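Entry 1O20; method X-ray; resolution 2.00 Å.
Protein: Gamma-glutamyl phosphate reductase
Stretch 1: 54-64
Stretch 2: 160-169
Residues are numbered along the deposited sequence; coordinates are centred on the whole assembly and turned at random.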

ATOM      1  N   LYS A  54     -22.513  -1.843 -18.188  1.00 17.64           N
ATOM      2  CA  LYS A  54     -22.699  -2.837 -19.232  1.00 18.29           C
ATOM      3  C   LYS A  54     -21.400  -3.061 -20.015  1.00 17.43           C
ATOM      4  O   LYS A  54     -20.948  -4.202 -20.185  1.00 16.31           O
ATOM      5  N   GLU A  55     -20.823  -1.964 -20.505  1.00 16.66           N
ATOM      6  CA  GLU A  55     -19.592  -2.000 -21.276  1.00 16.45           C
ATOM      7  C   GLU A  55     -18.452  -2.594 -20.437  1.00 15.13           C
ATOM      8  O   GLU A  55     -17.703  -3.440 -20.903  1.00 14.01           O
ATOM      9  N   ILE A  56     -18.342  -2.173 -19.192  1.00 14.11           N
ATOM     10  CA  ILE A  56     -17.265  -2.624 -18.320  1.00 13.94           C
ATOM     11  C   ILE A  56     -17.417  -4.116 -18.039  1.00 13.77           C
ATOM     12  O   ILE A  56     -16.449  -4.853 -18.038  1.00 12.51           O
ATOM     13  N   LEU A  57     -18.644  -4.560 -17.799  1.00 13.53           N
ATOM     14  CA  LEU A  57     -18.873  -5.969 -17.497  1.00 13.29           C
ATOM     15  C   LEU A  57     -18.708  -6.866 -18.721  1.00 13.12           C
ATOM     16  O   LEU A  57     -18.240  -7.985 -18.581  1.00 13.65           O
ATOM     17  N   GLU A  58     -19.065  -6.379 -19.897  1.00 13.49           N
ATOM     18  CA  GLU A  58     -18.846  -7.121 -21.150  1.00 14.78           C
ATOM     19  C   GLU A  58     -17.360  -7.270 -21.467  1.00 14.50           C
ATOM     20  O   GLU A  58     -16.913  -8.324 -21.876  1.00 14.92           O
ATOM     21  N   ALA A  59     -16.608  -6.201 -21.294  1.00 13.26           N
ATOM     22  CA  ALA A  59     -15.163  -6.261 -21.397  1.00 13.60           C
ATOM     23  C   ALA A  59     -14.570  -7.253 -20.379  1.00 13.67           C
ATOM     24  O   ALA A  59     -13.699  -8.093 -20.714  1.00 12.58           O
ATOM     25  N   ASN A  60     -15.081  -7.192 -19.148  1.00 13.09           N
ATOM     26  CA  ASN A  60     -14.596  -8.075 -18.112  1.00 13.41           C
ATOM     27  C   ASN A  60     -14.981  -9.534 -18.364  1.00 13.55           C
ATOM     28  O   ASN A  60     -14.250 -10.445 -17.968  1.00 12.86           O
ATOM     29  N   ARG A  61     -16.099  -9.755 -19.039  1.00 15.08           N
ATOM     30  CA  ARG A  61     -16.537 -11.127 -19.357  1.00 16.26           C
ATOM     31  C   ARG A  61     -15.501 -11.742 -20.292  1.00 16.85           C
ATOM     32  O   ARG A  61     -15.206 -12.931 -20.169  1.00 16.45           O
ATOM     33  N   ILE A  62     -14.922 -10.925 -21.192  1.00 16.31           N
ATOM     34  CA  ILE A  62     -13.884 -11.422 -22.086  1.00 16.93           C
ATOM     35  C   ILE A  62     -12.621 -11.786 -21.325  1.00 16.89           C
ATOM     36  O   ILE A  62     -12.114 -12.876 -21.496  1.00 16.48           O
ATOM     37  N   ASP A  63     -12.135 -10.896 -20.459  1.00 16.37           N
ATOM     38  CA  ASP A  63     -10.963 -11.186 -19.644  1.00 16.92           C
ATOM     39  C   ASP A  63     -11.131 -12.488 -18.813  1.00 17.37           C
ATOM     40  O   ASP A  63     -10.217 -13.350 -18.735  1.00 16.74           O
ATOM     41  N   VAL A  64     -12.288 -12.611 -18.169  1.00 17.72           N
ATOM     42  CA  VAL A  64     -12.594 -13.762 -17.318  1.00 18.28           C
ATOM     43  C   VAL A  64     -12.653 -15.061 -18.134  1.00 18.90           C
ATOM     44  O   VAL A  64     -12.096 -16.067 -17.707  1.00 19.17           O
ATOM     45  N   SER A 160      -1.907  -7.879 -18.655  1.00 22.21           N
ATOM     46  CA  SER A 160      -2.505  -8.290 -19.893  1.00 22.90           C
ATOM     47  C   SER A 160      -3.823  -9.054 -19.605  1.00 21.94           C
ATOM     48  O   SER A 160      -4.726  -9.082 -20.436  1.00 22.25           O
ATOM     49  N   ASP A 161      -3.951  -9.624 -18.416  1.00 21.36           N
ATOM     50  CA  ASP A 161      -5.186 -10.363 -18.060  1.00 22.10           C
ATOM     51  C   ASP A 161      -6.453  -9.473 -17.960  1.00 20.84           C
ATOM     52  O   ASP A 161      -7.529  -9.917 -18.311  1.00 20.38           O
ATOM     53  N   ALA A 162      -6.264  -8.214 -17.538  1.00 19.19           N
ATOM     54  CA  ALA A 162      -7.307  -7.242 -17.239  1.00 17.97           C
ATOM     55  C   ALA A 162      -7.434  -6.189 -18.325  1.00 17.75           C
ATOM     56  O   ALA A 162      -8.149  -5.211 -18.156  1.00 17.11           O
ATOM     57  N   LEU A 163      -6.744  -6.390 -19.444  1.00 17.52           N
ATOM     58  CA  LEU A 163      -6.644  -5.391 -20.495  1.00 16.44           C
ATOM     59  C   LEU A 163      -7.985  -4.901 -21.021  1.00 15.41           C
ATOM     60  O   LEU A 163      -8.173  -3.710 -21.211  1.00 13.59           O
ATOM     61  N   ASN A 164      -8.915  -5.800 -21.298  1.00 14.58           N
ATOM     62  CA  ASN A 164     -10.207  -5.333 -21.808  1.00 14.31           C
ATOM     63  C   ASN A 164     -10.962  -4.530 -20.741  1.00 14.12           C
ATOM     64  O   ASN A 164     -11.523  -3.476 -21.037  1.00 12.61           O
ATOM     65  N   SER A 165     -10.936  -5.026 -19.509  1.00 13.66           N
ATOM     66  CA  SER A 165     -11.599  -4.375 -18.391  1.00 13.61           C
ATOM     67  C   SER A 165     -11.025  -2.973 -18.212  1.00 14.08           C
ATOM     68  O   SER A 165     -11.763  -1.981 -18.076  1.00 13.71           O
ATOM     69  N   ASN A 166      -9.700  -2.883 -18.216  1.00 14.27           N
ATOM     70  CA  ASN A 166      -9.048  -1.624 -17.950  1.00 14.65           C
ATOM     71  C   ASN A 166      -9.261  -0.613 -19.056  1.00 14.45           C
ATOM     72  O   ASN A 166      -9.413   0.583 -18.775  1.00 15.61           O
ATOM     73  N   LYS A 167      -9.327  -1.072 -20.286  1.00 14.51           N
ATOM     74  CA  LYS A 167      -9.661  -0.162 -21.370  1.00 15.51           C
ATOM     75  C   LYS A 167     -11.015   0.470 -21.166  1.00 14.34           C
ATOM     76  O   LYS A 167     -11.155   1.660 -21.346  1.00 12.87           O
ATOM     77  N   ALA A 168     -12.020  -0.365 -20.884  1.00 13.29           N
ATOM     78  CA  ALA A 168     -13.362   0.105 -20.712  1.00 13.30           C
ATOM     79  C   ALA A 168     -13.475   1.068 -19.525  1.00 13.39           C
ATOM     80  O   ALA A 168     -14.188   2.072 -19.609  1.00 15.43           O
ATOM     81  N   ILE A 169     -12.797   0.770 -18.419  1.00 12.78           N
ATOM     82  CA  ILE A 169     -12.817   1.629 -17.247  1.00 12.40           C
ATOM     83  C   ILE A 169     -12.138   2.971 -17.618  1.00 13.06           C
ATOM     84  O   ILE A 169     -12.681   4.081 -17.344  1.00 12.60           O
TER

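The most unusual feature of this contact is one buried carboxylate, that of D63, which receives four hydrogen bonds from the first turn of the opposing helix. Its CA-to-CB bond points toward the second stretch, and with chi1 at -69° (m) the carboxylate reaches the free backbone amides just after the N-cap position, A162. OD1 of D63 accepts from N164 N at 3.2 Å (N-H...acceptor angle 145°) and from N164 ND2 at 2.6 Å (171°); OD2 of D63 accepts from S165 N at 2.8 Å (155°) and from S165 OG at 2.7 Å. Both N164 and S165 therefore bind D63 through backbone and side chain together, each with chi1 in m.

The serine hydroxyl extends the network: while S165 OG donates to D63, it accepts from N60 ND2 at 2.8 Å (153°). N60, one turn earlier than D63, holds chi1 in t and starts sideways. Water 1 adds a backbone link, donating to D63 O at 2.7 Å and to D161 O at 2.6 Å. Water 2 lies 2.7 Å from D63 OD1 and 3.0 Å from S160 O.

Away from this polar end the contact becomes apolar. The helix axes run nearly antiparallel (165°) and approach to 7.4 Å, a close spacing consistent with the small side chains at the interface. A59 and A168 both point toward the opposite stretch, and their CB atoms meet at 3.8 Å; A59 CB also sits 3.4 Å from N164 O. I56, chi1 m and chi2 t, leaves sideways: its CG1 lies 4.1 Å from A168 CB and its CG2 3.9 Å from CG1 of I169, which adopts the same rotamer pair. I62 points toward the second stretch near the polar end, where its CG2 comes within 3.7 Å of N164 ND2.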

ATOM      1  CB  LYS A  54     -23.806  -2.353 -20.184  1.00 19.40           C
ATOM      2  CG  LYS A  54     -25.175  -3.040 -19.994  1.00 23.98           C
ATOM      3  CD  LYS A  54     -25.734  -3.091 -18.545  1.00 28.47           C
ATOM      4  CE  LYS A  54     -27.260  -3.468 -18.571  1.00 31.87           C
ATOM      5  NZ  LYS A  54     -27.613  -4.760 -17.815  1.00 31.71           N
ATOM      6  CB  GLU A  55     -19.207  -0.579 -21.778  1.00 17.77           C
ATOM      7  CG  GLU A  55     -20.086  -0.034 -22.911  1.00 19.97           C
ATOM      8  CD  GLU A  55     -21.371   0.680 -22.447  1.00 25.14           C
ATOM      9  OE1 GLU A  55     -21.732   0.669 -21.218  1.00 20.16           O
ATOM     10  OE2 GLU A  55     -22.035   1.280 -23.352  1.00 29.83           O
ATOM     11  CB  ILE A  56     -17.227  -1.791 -16.994  1.00 14.06           C
ATOM     12  CG1 ILE A  56     -16.811  -0.348 -17.316  1.00 15.25           C
ATOM     13  CG2 ILE A  56     -16.208  -2.384 -15.947  1.00 12.60           C
ATOM     14  CD1 ILE A  56     -17.272   0.676 -16.268  1.00 15.93           C
ATOM     15  CB  LEU A  57     -20.247  -6.162 -16.834  1.00 12.93           C
ATOM     16  CG  LEU A  57     -20.280  -5.519 -15.446  1.00 12.66           C
ATOM     17  CD1 LEU A  57     -21.614  -5.771 -14.762  1.00 14.39           C
ATOM     18  CD2 LEU A  57     -19.113  -6.006 -14.572  1.00 13.16           C
ATOM     19  CB  GLU A  58     -19.556  -6.451 -22.343  1.00 15.05           C
ATOM     20  CG  GLU A  58     -19.144  -6.971 -23.721  1.00 19.25           C
ATOM     21  CD  GLU A  58     -19.487  -8.456 -23.972  1.00 27.17           C
ATOM     22  OE1 GLU A  58     -18.959  -9.002 -24.970  1.00 30.61           O
ATOM     23  OE2 GLU A  58     -20.249  -9.095 -23.176  1.00 31.34           O
ATOM     24  CB  ALA A  59     -14.589  -4.872 -21.179  1.00 13.54           C
ATOM     25  CB  ASN A  60     -15.096  -7.635 -16.750  1.00 13.11           C
ATOM     26  CG  ASN A  60     -14.493  -8.438 -15.648  1.00 13.70           C
ATOM     27  OD1 ASN A  60     -15.121  -9.356 -15.146  1.00 14.03           O
ATOM     28  ND2 ASN A  60     -13.254  -8.111 -15.263  1.00 12.38           N
ATOM     29  CB  ARG A  61     -17.873 -11.121 -20.046  1.00 16.88           C
ATOM     30  CG  ARG A  61     -18.427 -12.496 -20.466  1.00 20.92           C
ATOM     31  CD  ARG A  61     -19.572 -12.362 -21.461  1.00 24.83           C
ATOM     32  NE  ARG A  61     -19.062 -11.826 -22.727  1.00 31.00           N
ATOM     33  CZ  ARG A  61     -18.654 -12.565 -23.757  1.00 34.44           C
ATOM     34  NH1 ARG A  61     -18.732 -13.901 -23.701  1.00 37.16           N
ATOM     35  NH2 ARG A  61     -18.187 -11.966 -24.860  1.00 34.35           N
ATOM     36  CB  ILE A  62     -13.586 -10.428 -23.213  1.00 17.55           C
ATOM     37  CG1 ILE A  62     -14.802 -10.347 -24.158  1.00 18.69           C
ATOM     38  CG2 ILE A  62     -12.311 -10.831 -23.958  1.00 18.18           C
ATOM     39  CD1 ILE A  62     -14.732  -9.143 -25.095  1.00 21.06           C
ATOM     40  CB  ASP A  63     -10.679 -10.029 -18.693  1.00 16.41           C
ATOM     41  CG  ASP A  63     -10.188  -8.774 -19.396  1.00 18.10           C
ATOM     42  OD1 ASP A  63      -9.714  -8.843 -20.556  1.00 17.77           O
ATOM     43  OD2 ASP A  63     -10.259  -7.643 -18.842  1.00 16.21           O
ATOM     44  CB  VAL A  64     -13.922 -13.553 -16.519  1.00 18.31           C
ATOM     45  CG1 VAL A  64     -14.447 -14.870 -15.948  1.00 17.99           C
ATOM     46  CG2 VAL A  64     -13.688 -12.524 -15.375  1.00 19.91           C
ATOM     47  CB  SER A 160      -1.488  -9.113 -20.707  1.00 23.08           C
ATOM     48  OG  SER A 160      -1.438 -10.463 -20.273  1.00 25.66           O
ATOM     49  CB  ASP A 161      -4.969 -11.118 -16.754  1.00 22.49           C
ATOM     50  CG  ASP A 161      -4.019 -12.295 -16.918  1.00 27.98           C
ATOM     51  OD1 ASP A 161      -3.589 -12.614 -18.083  1.00 32.14           O
ATOM     52  OD2 ASP A 161      -3.658 -12.979 -15.932  1.00 34.73           O
ATOM     53  CB  ALA A 162      -6.993  -6.525 -15.898  1.00 17.71           C
ATOM     54  CB  LEU A 163      -5.826  -5.935 -21.666  1.00 16.79           C
ATOM     55  CG  LEU A 163      -5.692  -4.970 -22.845  1.00 18.33           C
ATOM     56  CD1 LEU A 163      -4.953  -3.709 -22.409  1.00 18.48           C
ATOM     57  CD2 LEU A 163      -4.975  -5.665 -23.981  1.00 21.73           C
ATOM     58  CB  ASN A 164     -11.059  -6.491 -22.313  1.00 15.54           C
ATOM     59  CG  ASN A 164     -10.367  -7.285 -23.427  1.00 16.65           C
ATOM     60  OD1 ASN A 164     -10.426  -6.913 -24.559  1.00 16.64           O
ATOM     61  ND2 ASN A 164      -9.674  -8.359 -23.060  1.00 21.22           N
ATOM     62  CB  SER A 165     -11.409  -5.188 -17.113  1.00 13.53           C
ATOM     63  OG  SER A 165     -12.039  -6.464 -17.216  1.00 14.15           O
ATOM     64  CB  ASN A 166      -7.570  -1.813 -17.649  1.00 14.59           C
ATOM     65  CG  ASN A 166      -7.327  -2.475 -16.293  1.00 15.73           C
ATOM     66  OD1 ASN A 166      -8.163  -2.390 -15.385  1.00 16.72           O
ATOM     67  ND2 ASN A 166      -6.184  -3.118 -16.153  1.00 11.43           N
ATOM     68  CB  LYS A 167      -9.718  -0.867 -22.708  1.00 15.90           C
ATOM     69  CG  LYS A 167      -8.406  -1.025 -23.398  1.00 20.17           C
ATOM     70  CD  LYS A 167      -8.639  -1.520 -24.827  1.00 23.57           C
ATOM     71  CE  LYS A 167      -7.722  -2.649 -25.197  1.00 26.56           C
ATOM     72  NZ  LYS A 167      -8.123  -3.221 -26.520  1.00 27.55           N
ATOM     73  CB  ALA A 168     -14.321  -1.090 -20.532  1.00 13.91           C
ATOM     74  CB  ILE A 169     -12.124   0.957 -16.042  1.00 12.39           C
ATOM     75  CG1 ILE A 169     -12.992  -0.169 -15.458  1.00 13.29           C
ATOM     76  CG2 ILE A 169     -11.872   1.969 -14.983  1.00 15.13           C
ATOM     77  CD1 ILE A 169     -12.260  -1.163 -14.623  1.00 13.19           C
TER
HETATM   78  O   HOH W   1      -7.687 -12.452 -19.041  1.00 30.70           O
HETATM   79  O   HOH W   2      -7.386  -9.721 -21.632  1.00 37.05           O